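Local coordinates for protein Bd3459 (Bdellovibrio bacteriovorus, PDB 5CEC) that is a predatory endopeptidase of the S13 D-Ala-D-Ala carboxypeptidase family, probably cleaving peptidoglycan cross-links of prey, and is bound by the ankyrin-repeat immunity protein Bd3460, at residues A[47-52]-A[375-380]; A[74-79]-A[284-289]; A[371-376]-A[411-416]. The protein carries 1 engineered substitution. All coordinates share one frame; numbering follows the deposited sequence.

Contact 1 of 3, residues A[47-52]-A[375-380]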
loop_
_atom_site.group_PDB
_atom_site.type_symbol
_atom_site.label_atom_id
_atom_site.label_comp_id
_atom_site.label_asym_id
_atom_site.label_seq_id
_atom_site.Cartn_x
_atom_site.Cartn_y
_atom_site.Cartn_z
ATOM N N MET A 47 -18.040 7.852 12.667
ATOM C CA MET A 47 -18.350 8.987 13.533
ATOM C C MET A 47 -18.082 10.250 12.733
ATOM O O MET A 47 -17.009 10.370 12.137
ATOM C CB MET A 47 -17.474 8.994 14.792
ATOM C CG MET A 47 -17.870 10.068 15.791
ATOM S SD MET A 47 -16.782 10.107 17.206
ATOM C CE MET A 47 -15.454 11.014 16.389
ATOM N N ALA A 48 -19.010 11.218 12.764
ATOM C CA ALA A 48 -18.736 12.516 12.123
ATOM C C ALA A 48 -17.570 13.180 12.862
ATOM O O ALA A 48 -17.513 13.153 14.100
ATOM C CB ALA A 48 -19.963 13.407 12.167
ATOM N N ALA A 49 -16.655 13.799 12.124
ATOM C CA ALA A 49 -15.458 14.422 12.725
ATOM C C ALA A 49 -15.778 15.538 13.702
ATOM O O ALA A 49 -15.063 15.758 14.705
ATOM C CB ALA A 49 -14.538 14.937 11.625
ATOM N N ASN A 50 -16.851 16.252 13.396
ATOM C CA ASN A 50 -17.310 17.358 14.205
ATOM C C ASN A 50 -18.314 16.962 15.313
ATOM O O ASN A 50 -18.948 17.829 15.916
ATOM C CB ASN A 50 -17.932 18.423 13.285
ATOM C CG ASN A 50 -19.205 17.940 12.594
ATOM O OD1 ASN A 50 -19.847 16.961 13.018
ATOM N ND2 ASN A 50 -19.563 18.600 11.503
ATOM N N SER A 51 -18.486 15.668 15.580
ATOM C CA SER A 51 -19.425 15.215 16.601
ATOM C C SER A 51 -19.202 15.893 17.964
ATOM O O SER A 51 -18.082 15.882 18.480
ATOM C CB SER A 51 -19.273 13.716 16.798
ATOM O OG SER A 51 -20.050 13.305 17.900
ATOM N N LYS A 52 -20.261 16.481 18.525
ATOM C CA LYS A 52 -20.198 17.089 19.869
ATOM C C LYS A 52 -20.095 16.039 20.978
ATOM O O LYS A 52 -19.392 16.243 21.977
ATOM C CB LYS A 52 -21.431 17.964 20.128
ATOM C CG LYS A 52 -21.572 19.161 19.197
ATOM C CD LYS A 52 -22.695 20.081 19.668
ATOM C CE LYS A 52 -22.943 21.242 18.717
ATOM N NZ LYS A 52 -23.774 20.828 17.555
ATOM N N ASN A 375 -22.410 16.413 3.863
ATOM C CA ASN A 375 -22.529 16.682 5.301
ATOM C C ASN A 375 -21.242 16.851 6.118
ATOM O O ASN A 375 -21.340 17.145 7.320
ATOM C CB ASN A 375 -23.307 15.580 5.986
ATOM C CG ASN A 375 -24.752 15.532 5.573
ATOM O OD1 ASN A 375 -25.251 16.403 4.854
ATOM N ND2 ASN A 375 -25.445 14.494 6.027
ATOM N N GLY A 376 -20.076 16.759 5.497
ATOM C CA GLY A 376 -18.799 16.914 6.189
ATOM C C GLY A 376 -17.981 15.629 6.251
ATOM O O GLY A 376 -18.283 14.618 5.589
ATOM N N GLU A 377 -16.920 15.710 7.045
ATOM C CA GLU A 377 -15.907 14.687 7.131
ATOM C C GLU A 377 -16.390 13.635 8.107
ATOM O O GLU A 377 -16.789 13.957 9.221
ATOM C CB GLU A 377 -14.606 15.289 7.640
ATOM C CG GLU A 377 -13.475 14.298 7.846
ATOM C CD GLU A 377 -12.240 14.868 8.546
ATOM O OE1 GLU A 377 -12.259 15.994 9.072
ATOM O OE2 GLU A 377 -11.234 14.158 8.594
ATOM N N ILE A 378 -16.372 12.376 7.692
ATOM C CA ILE A 378 -16.821 11.269 8.532
ATOM C C ILE A 378 -15.711 10.229 8.624
ATOM O O ILE A 378 -15.205 9.751 7.597
ATOM C CB ILE A 378 -18.092 10.618 7.995
ATOM C CG1 ILE A 378 -19.193 11.644 7.742
ATOM C CG2 ILE A 378 -18.585 9.519 8.938
ATOM C CD1 ILE A 378 -20.362 11.078 7.025
ATOM N N TYR A 379 -15.333 9.836 9.847
ATOM C CA TYR A 379 -14.390 8.725 10.035
ATOM C C TYR A 379 -15.108 7.388 9.929
ATOM O O TYR A 379 -16.269 7.254 10.335
ATOM C CB TYR A 379 -13.743 8.784 11.437
ATOM C CG TYR A 379 -13.071 10.097 11.750
ATOM C CD1 TYR A 379 -12.079 10.604 10.917
ATOM C CD2 TYR A 379 -13.418 10.849 12.876
ATOM C CE1 TYR A 379 -11.460 11.803 11.183
ATOM C CE2 TYR A 379 -12.795 12.047 13.152
ATOM C CZ TYR A 379 -11.833 12.540 12.299
ATOM O OH TYR A 379 -11.231 13.750 12.559
ATOM N N PHE A 380 -14.434 6.389 9.371
ATOM C CA PHE A 380 -15.014 5.062 9.288
ATOM C C PHE A 380 -13.956 3.994 9.454
ATOM O O PHE A 380 -12.771 4.234 9.226
ATOM C CB PHE A 380 -15.717 4.876 7.918
ATOM C CG PHE A 380 -14.766 4.705 6.768
ATOM C CD1 PHE A 380 -14.288 3.451 6.445
ATOM C CD2 PHE A 380 -14.281 5.808 6.062
ATOM C CE1 PHE A 380 -13.366 3.296 5.425
ATOM C CE2 PHE A 380 -13.354 5.650 5.069
ATOM C CZ PHE A 380 -12.908 4.399 4.750
HETATM O O HOH W 1 -17.799 16.233 10.506
#

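Contact 2 of 3, residues A[74-79]-A[284-289]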
loop_
_atom_site.group_PDB
_atom_site.type_symbol
_atom_site.label_atom_id
_atom_site.label_comp_id
_atom_site.label_asym_id
_atom_site.label_seq_id
_atom_site.Cartn_x
_atom_site.Cartn_y
_atom_site.Cartn_z
ATOM N N VAL A 74 -1.987 2.771 10.334
ATOM C CA VAL A 74 -2.538 4.061 10.740
ATOM C C VAL A 74 -2.273 4.310 12.241
ATOM O O VAL A 74 -2.042 5.439 12.662
ATOM C CB VAL A 74 -4.027 4.181 10.420
ATOM C CG1 VAL A 74 -4.530 5.558 10.814
ATOM C CG2 VAL A 74 -4.300 3.961 8.935
ATOM N N VAL A 75 -2.288 3.246 13.037
ATOM C CA VAL A 75 -1.972 3.360 14.460
ATOM C C VAL A 75 -0.496 3.714 14.632
ATOM O O VAL A 75 -0.130 4.625 15.396
ATOM C CB VAL A 75 -2.310 2.065 15.214
ATOM C CG1 VAL A 75 -2.110 2.268 16.706
ATOM C CG2 VAL A 75 -3.781 1.671 14.981
ATOM N N THR A 76 0.359 3.039 13.875
ATOM C CA THR A 76 1.811 3.384 13.889
ATOM C C THR A 76 2.035 4.853 13.444
ATOM O O THR A 76 2.890 5.529 14.004
ATOM C CB THR A 76 2.560 2.387 13.014
ATOM O OG1 THR A 76 2.262 1.066 13.496
ATOM C CG2 THR A 76 4.051 2.635 13.024
ATOM N N THR A 77 1.256 5.292 12.453
ATOM C CA THR A 77 1.299 6.677 11.950
ATOM C C THR A 77 0.974 7.633 13.091
ATOM O O THR A 77 1.703 8.601 13.299
ATOM C CB THR A 77 0.329 6.836 10.781
ATOM O OG1 THR A 77 0.777 6.014 9.702
ATOM C CG2 THR A 77 0.260 8.210 10.285
ATOM N N LEU A 78 -0.102 7.374 13.828
ATOM C CA LEU A 78 -0.468 8.241 14.966
ATOM C C LEU A 78 0.680 8.277 15.982
ATOM O O LEU A 78 1.068 9.354 16.456
ATOM C CB LEU A 78 -1.723 7.701 15.638
ATOM C CG LEU A 78 -2.081 8.367 16.963
ATOM C CD1 LEU A 78 -2.317 9.869 16.821
ATOM C CD2 LEU A 78 -3.283 7.710 17.598
ATOM N N TRP A 79 1.203 7.103 16.343
ATOM C CA TRP A 79 2.264 7.033 17.352
ATOM C C TRP A 79 3.457 7.890 16.903
ATOM O O TRP A 79 3.973 8.699 17.686
ATOM C CB TRP A 79 2.693 5.583 17.603
ATOM C CG TRP A 79 3.580 5.374 18.754
ATOM C CD1 TRP A 79 3.762 6.208 19.844
ATOM C CD2 TRP A 79 4.348 4.211 19.023
ATOM N NE1 TRP A 79 4.609 5.632 20.742
ATOM C CE2 TRP A 79 4.990 4.410 20.262
ATOM C CE3 TRP A 79 4.588 3.024 18.325
ATOM C CZ2 TRP A 79 5.794 3.463 20.821
ATOM C CZ3 TRP A 79 5.420 2.101 18.893
ATOM C CH2 TRP A 79 6.031 2.336 20.104
ATOM N N ILE A 284 -6.847 -3.169 22.328
ATOM C CA ILE A 284 -5.842 -3.181 21.272
ATOM C C ILE A 284 -4.622 -3.975 21.710
ATOM O O ILE A 284 -4.138 -3.797 22.816
ATOM C CB ILE A 284 -5.449 -1.726 20.877
ATOM C CG1 ILE A 284 -4.435 -1.709 19.726
ATOM C CG2 ILE A 284 -4.936 -0.916 22.068
ATOM C CD1 ILE A 284 -4.342 -0.372 19.011
ATOM N N GLU A 285 -4.146 -4.873 20.847
ATOM C CA GLU A 285 -3.001 -5.697 21.176
ATOM C C GLU A 285 -2.138 -5.782 19.939
ATOM O O GLU A 285 -2.514 -6.397 18.944
ATOM C CB GLU A 285 -3.437 -7.066 21.646
ATOM C CG GLU A 285 -2.291 -7.953 22.068
ATOM C CD GLU A 285 -2.730 -9.348 22.444
ATOM O OE1 GLU A 285 -3.831 -9.518 23.018
ATOM O OE2 GLU A 285 -1.950 -10.281 22.185
ATOM N N PHE A 286 -0.993 -5.127 20.014
ATOM C CA PHE A 286 -0.047 -5.082 18.928
ATOM C C PHE A 286 1.210 -5.900 19.233
ATOM O O PHE A 286 1.632 -6.048 20.389
ATOM C CB PHE A 286 0.383 -3.629 18.656
ATOM C CG PHE A 286 -0.460 -2.911 17.626
ATOM C CD1 PHE A 286 -1.848 -3.059 17.579
ATOM C CD2 PHE A 286 0.144 -2.065 16.706
ATOM C CE1 PHE A 286 -2.593 -2.380 16.619
ATOM C CE2 PHE A 286 -0.611 -1.380 15.763
ATOM C CZ PHE A 286 -1.967 -1.533 15.714
ATOM N N HIS A 287 1.810 -6.410 18.169
ATOM C CA HIS A 287 3.104 -7.038 18.238
ATOM C C HIS A 287 4.089 -6.484 17.222
ATOM O O HIS A 287 5.274 -6.808 17.317
ATOM C CB HIS A 287 2.960 -8.553 18.036
ATOM C CG HIS A 287 1.920 -9.168 18.908
ATOM N ND1 HIS A 287 2.194 -9.541 20.200
ATOM C CD2 HIS A 287 0.599 -9.397 18.717
ATOM C CE1 HIS A 287 1.097 -9.999 20.768
ATOM N NE2 HIS A 287 0.117 -9.936 19.884
ATOM N N ASN A 288 3.625 -5.704 16.241
ATOM C CA ASN A 288 4.500 -5.093 15.277
ATOM C C ASN A 288 3.816 -3.862 14.730
ATOM O O ASN A 288 2.662 -3.568 15.086
ATOM C CB ASN A 288 4.936 -6.098 14.190
ATOM C CG ASN A 288 3.789 -6.594 13.325
ATOM O OD1 ASN A 288 2.779 -5.950 13.155
ATOM N ND2 ASN A 288 3.942 -7.795 12.798
ATOM N N GLY A 289 4.509 -3.121 13.877
ATOM C CA GLY A 289 3.974 -1.886 13.348
ATOM C C GLY A 289 3.164 -2.041 12.082
ATOM O O GLY A 289 2.402 -1.163 11.721
#

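Contact 3 of 3, residues A[371-376]-A[411-416]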
loop_
_atom_site.group_PDB
_atom_site.type_symbol
_atom_site.label_atom_id
_atom_site.label_comp_id
_atom_site.label_asym_id
_atom_site.label_seq_id
_atom_site.Cartn_x
_atom_site.Cartn_y
_atom_site.Cartn_z
ATOM N N VAL A 371 -14.276 9.846 4.940
ATOM C CA VAL A 371 -15.000 10.233 3.742
ATOM C C VAL A 371 -15.450 11.681 3.857
ATOM O O VAL A 371 -15.897 12.111 4.924
ATOM C CB VAL A 371 -16.213 9.301 3.448
ATOM C CG1 VAL A 371 -15.762 7.872 3.120
ATOM C CG2 VAL A 371 -17.237 9.272 4.567
ATOM N N SER A 372 -15.287 12.430 2.758
ATOM C CA SER A 372 -15.704 13.810 2.656
ATOM C C SER A 372 -17.036 13.769 1.916
ATOM O O SER A 372 -17.119 13.296 0.781
ATOM C CB SER A 372 -14.673 14.624 1.888
ATOM O OG SER A 372 -15.133 15.947 1.701
ATOM N N THR A 373 -18.070 14.206 2.612
ATOM C CA THR A 373 -19.446 14.175 2.110
ATOM C C THR A 373 -20.048 15.573 2.067
ATOM O O THR A 373 -19.472 16.514 2.614
ATOM C CB THR A 373 -20.311 13.229 2.977
ATOM O OG1 THR A 373 -20.633 13.856 4.229
ATOM C CG2 THR A 373 -19.589 11.895 3.258
ATOM N N LYS A 374 -21.225 15.703 1.441
ATOM C CA LYS A 374 -22.009 16.935 1.513
ATOM C C LYS A 374 -22.218 17.371 2.958
ATOM O O LYS A 374 -22.183 18.550 3.238
ATOM C CB LYS A 374 -23.366 16.755 0.827
ATOM C CG LYS A 374 -24.211 18.018 0.698
ATOM C CD LYS A 374 -25.328 17.839 -0.326
ATOM C CE LYS A 374 -24.780 17.734 -1.755
ATOM N NZ LYS A 374 -25.722 18.247 -2.796
ATOM N N ASN A 375 -22.410 16.413 3.863
ATOM C CA ASN A 375 -22.529 16.682 5.301
ATOM C C ASN A 375 -21.242 16.851 6.118
ATOM O O ASN A 375 -21.340 17.145 7.320
ATOM C CB ASN A 375 -23.307 15.580 5.986
ATOM C CG ASN A 375 -24.752 15.532 5.573
ATOM O OD1 ASN A 375 -25.251 16.403 4.854
ATOM N ND2 ASN A 375 -25.445 14.494 6.027
ATOM N N GLY A 376 -20.076 16.759 5.497
ATOM C CA GLY A 376 -18.799 16.914 6.189
ATOM C C GLY A 376 -17.981 15.629 6.251
ATOM O O GLY A 376 -18.283 14.618 5.589
ATOM N N ASN A 411 -23.453 7.900 0.438
ATOM C CA ASN A 411 -24.801 8.118 -0.103
ATOM C C ASN A 411 -25.703 8.710 0.966
ATOM O O ASN A 411 -26.480 9.645 0.709
ATOM C CB ASN A 411 -25.493 6.785 -0.551
ATOM C CG ASN A 411 -24.944 6.184 -1.835
ATOM O OD1 ASN A 411 -24.228 6.829 -2.614
ATOM N ND2 ASN A 411 -25.306 4.886 -2.071
ATOM N N GLN A 412 -25.607 8.150 2.175
ATOM C CA GLN A 412 -26.469 8.536 3.290
ATOM C C GLN A 412 -26.088 9.852 3.939
ATOM O O GLN A 412 -26.830 10.365 4.789
ATOM C CB GLN A 412 -26.506 7.422 4.324
ATOM C CG GLN A 412 -27.229 6.216 3.774
ATOM C CD GLN A 412 -27.145 5.009 4.672
ATOM O OE1 GLN A 412 -26.264 4.909 5.523
ATOM N NE2 GLN A 412 -28.062 4.086 4.490
ATOM N N ASN A 413 -24.983 10.445 3.479
ATOM C CA ASN A 413 -24.561 11.780 3.941
ATOM C C ASN A 413 -24.494 12.794 2.785
ATOM O O ASN A 413 -23.643 13.706 2.783
ATOM C CB ASN A 413 -23.211 11.609 4.649
ATOM C CG ASN A 413 -23.389 11.036 6.026
ATOM O OD1 ASN A 413 -23.724 11.766 6.942
ATOM N ND2 ASN A 413 -23.228 9.731 6.172
ATOM N N GLY A 414 -25.405 12.616 1.809
ATOM C CA GLY A 414 -25.571 13.534 0.673
ATOM C C GLY A 414 -24.635 13.444 -0.490
ATOM O O GLY A 414 -24.642 14.335 -1.359
ATOM N N GLY A 415 -23.886 12.341 -0.557
ATOM C CA GLY A 415 -22.954 12.107 -1.639
ATOM C C GLY A 415 -21.589 12.696 -1.358
ATOM O O GLY A 415 -21.390 13.365 -0.330
ATOM N N PRO A 416 -20.650 12.514 -2.301
ATOM C CA PRO A 416 -19.278 12.870 -2.073
ATOM C C PRO A 416 -19.047 14.354 -2.256
ATOM O O PRO A 416 -19.782 15.043 -3.009
ATOM C CB PRO A 416 -18.527 12.068 -3.148
ATOM C CG PRO A 416 -19.485 11.939 -4.262
ATOM C CD PRO A 416 -20.805 11.737 -3.548
#

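Contact 1 of 3, residues A[47-52]-A[375-380]
The carbonyl oxygen of Glu377 is gripped twice where strand 40-48 runs out beside strand 376-385. Ala49 N donates to Glu377 O at 2.9 Å along an almost straight line (173° at the hydrogen) and in the plane of the carbonyl. A water donates the second bond, its oxygen 2.8 Å from Glu377 O, and itself accepts from Asn50 N. The water thus ties the type I beta turn from Ala48 to Ser51, closed by Ser51 N bonding to Ala48 O, to the neighbouring strand. One step inward, Ala48 and Ile378 form a non-hydrogen-bonded pair, and Met47 and Tyr379 a hydrogen-bonded one; Tyr379 N to Met47 O measures 2.9 Å, and the donors sit above the carbonyl planes in both bonds.

The Met47 and Tyr379 side chains leave on the same face and run alongside each other. Met47, extended to SD and then bent at chi3 (79°), brings CE to 4.1 Å from Tyr379 CD2. Farther along the ring, Ala49 sets CA 3.6 Å from Tyr379 CE2, and its CB also touches the Glu377 carboxylate, carried there by an extended chain. On the other face Ile378 lays CG2 against Met47 O.

This is ordinary antiparallel pairing of neighbouring strands within one sheet: helix 307-322 covers the Met47 and Tyr379 face, where Asp318 bonds the tyrosine hydroxyl, whereas Ile378 packs beside Val371 of strand 364-373.

Contact 2 of 3, residues A[74-79]-A[284-289]
Apolar packing makes up most of this buried meeting between helix 72-84 and the chain leaving strand 284-285. Val75 presses its branch point onto the tip of the Phe286 ring, Val75 CB lying 3.6 Å from Phe286 CZ. Both valine methyls also sit against that end of the ring, and the two side chains cross obliquely. With CG1 anti to the backbone N (chi1 -174°), Val75 extends this methyl to 4.2 Å from CD1 of Ile284, so that one valine bridges two residues of the opposing segment. Phe269 of helix 265-277 stacks on the Phe286 ring and also touches Val75 and Ile284.

The polar component is a single hydrogen bond across the segments. Thr76 has OG1 anti to its carbonyl carbon, beside the backbone N (chi1 -56°), which points the hydroxyl at Gly289. Thr76 OG1 donates to Gly289 O at 2.9 Å, in the carbonyl plane and on a lone pair, and the same OG1 lies at the edge of the Phe286 ring.

Ser70 and Lys73, a likely SxxK motif as in penicillin-binding proteins, lie at the start of helix 72-84. The turn just after them is seated mainly by apolar contact, while one directional bond gives a buried carbonyl a partner and fixes the rotation of the threonine.

Contact 3 of 3, residues A[371-376]-A[411-416]
Two backbone amides at the tip of the hairpin joining strands 364-373 and 376-385 plug into the loop that follows helix 394-411, and here packing is tightest. Lys374 N donates to Gly415 O (2.9 Å) in the carbonyl plane; Asn375 N donates to Asn413 O (3.2 Å) from above its plane. Thr373 CA adds a CA-H...O contact to Gly415 O at 3.2 Å. The threonine hydroxyl, in the crowded position between backbone N and carbonyl carbon (chi1 76°), bonds back to Gly376 O on a lone pair. Gly376 O thus accepts from both Thr373 N and Thr373 OG1, while the bond from Gly376 N to Thr373 O closes the type I turn. Thr373 OG1 also rests 3.4 Å from Asn413 CB.

Gly414, at positive phi, is the C-prime residue of a Schellman motif ending helix 394-411. With no side chain, it brings its backbone directly against Lys374 CB, and the two turns meet closely.

Toward solvent the hold is looser. The Asn375 amide stands perpendicular to that of Asn413, and its ND2 reaches Asn413 OD1 only by a weak bond of 3.4 Å, while Asn413 ND2 is held by Leu409 O. Lys374, exposed, bends at chi3 (-69°) so that CE brushes Gly414 O at 3.4 Å, its end then leading away. The neighbouring Asn411 ND2 bonds Arg173 O of the Bd3460 chain.

Asn413 and Thr373 both lean on Ile378 of strand 376-385, and Pro416 packs on Ile410 of helix 394-411.

How the contacts relate
Contacts 1 and 3 are neighbours at the hairpin end of strands 364-373 and 376-385 in the same antiparallel sheet, sharing Asn375 and Gly376, with centres about 10 Å apart. Strand 376-385 pairs with strand 40-48 in contact 1 and with strand 364-373 on its other side, and Ile378 joins the two sites, its CD1 packing on Asn413 and Thr373. Both are partly buried and rely mainly on backbone hydrogen bonds, though contact 3 is a meeting of turns and contact 1 is strand pairing running out into a turn. Contact 2 is fully buried, lies closer to the chain's centre, and is mostly apolar side-chain packing; along the sequence it is nested inside the loop closed by contact 1.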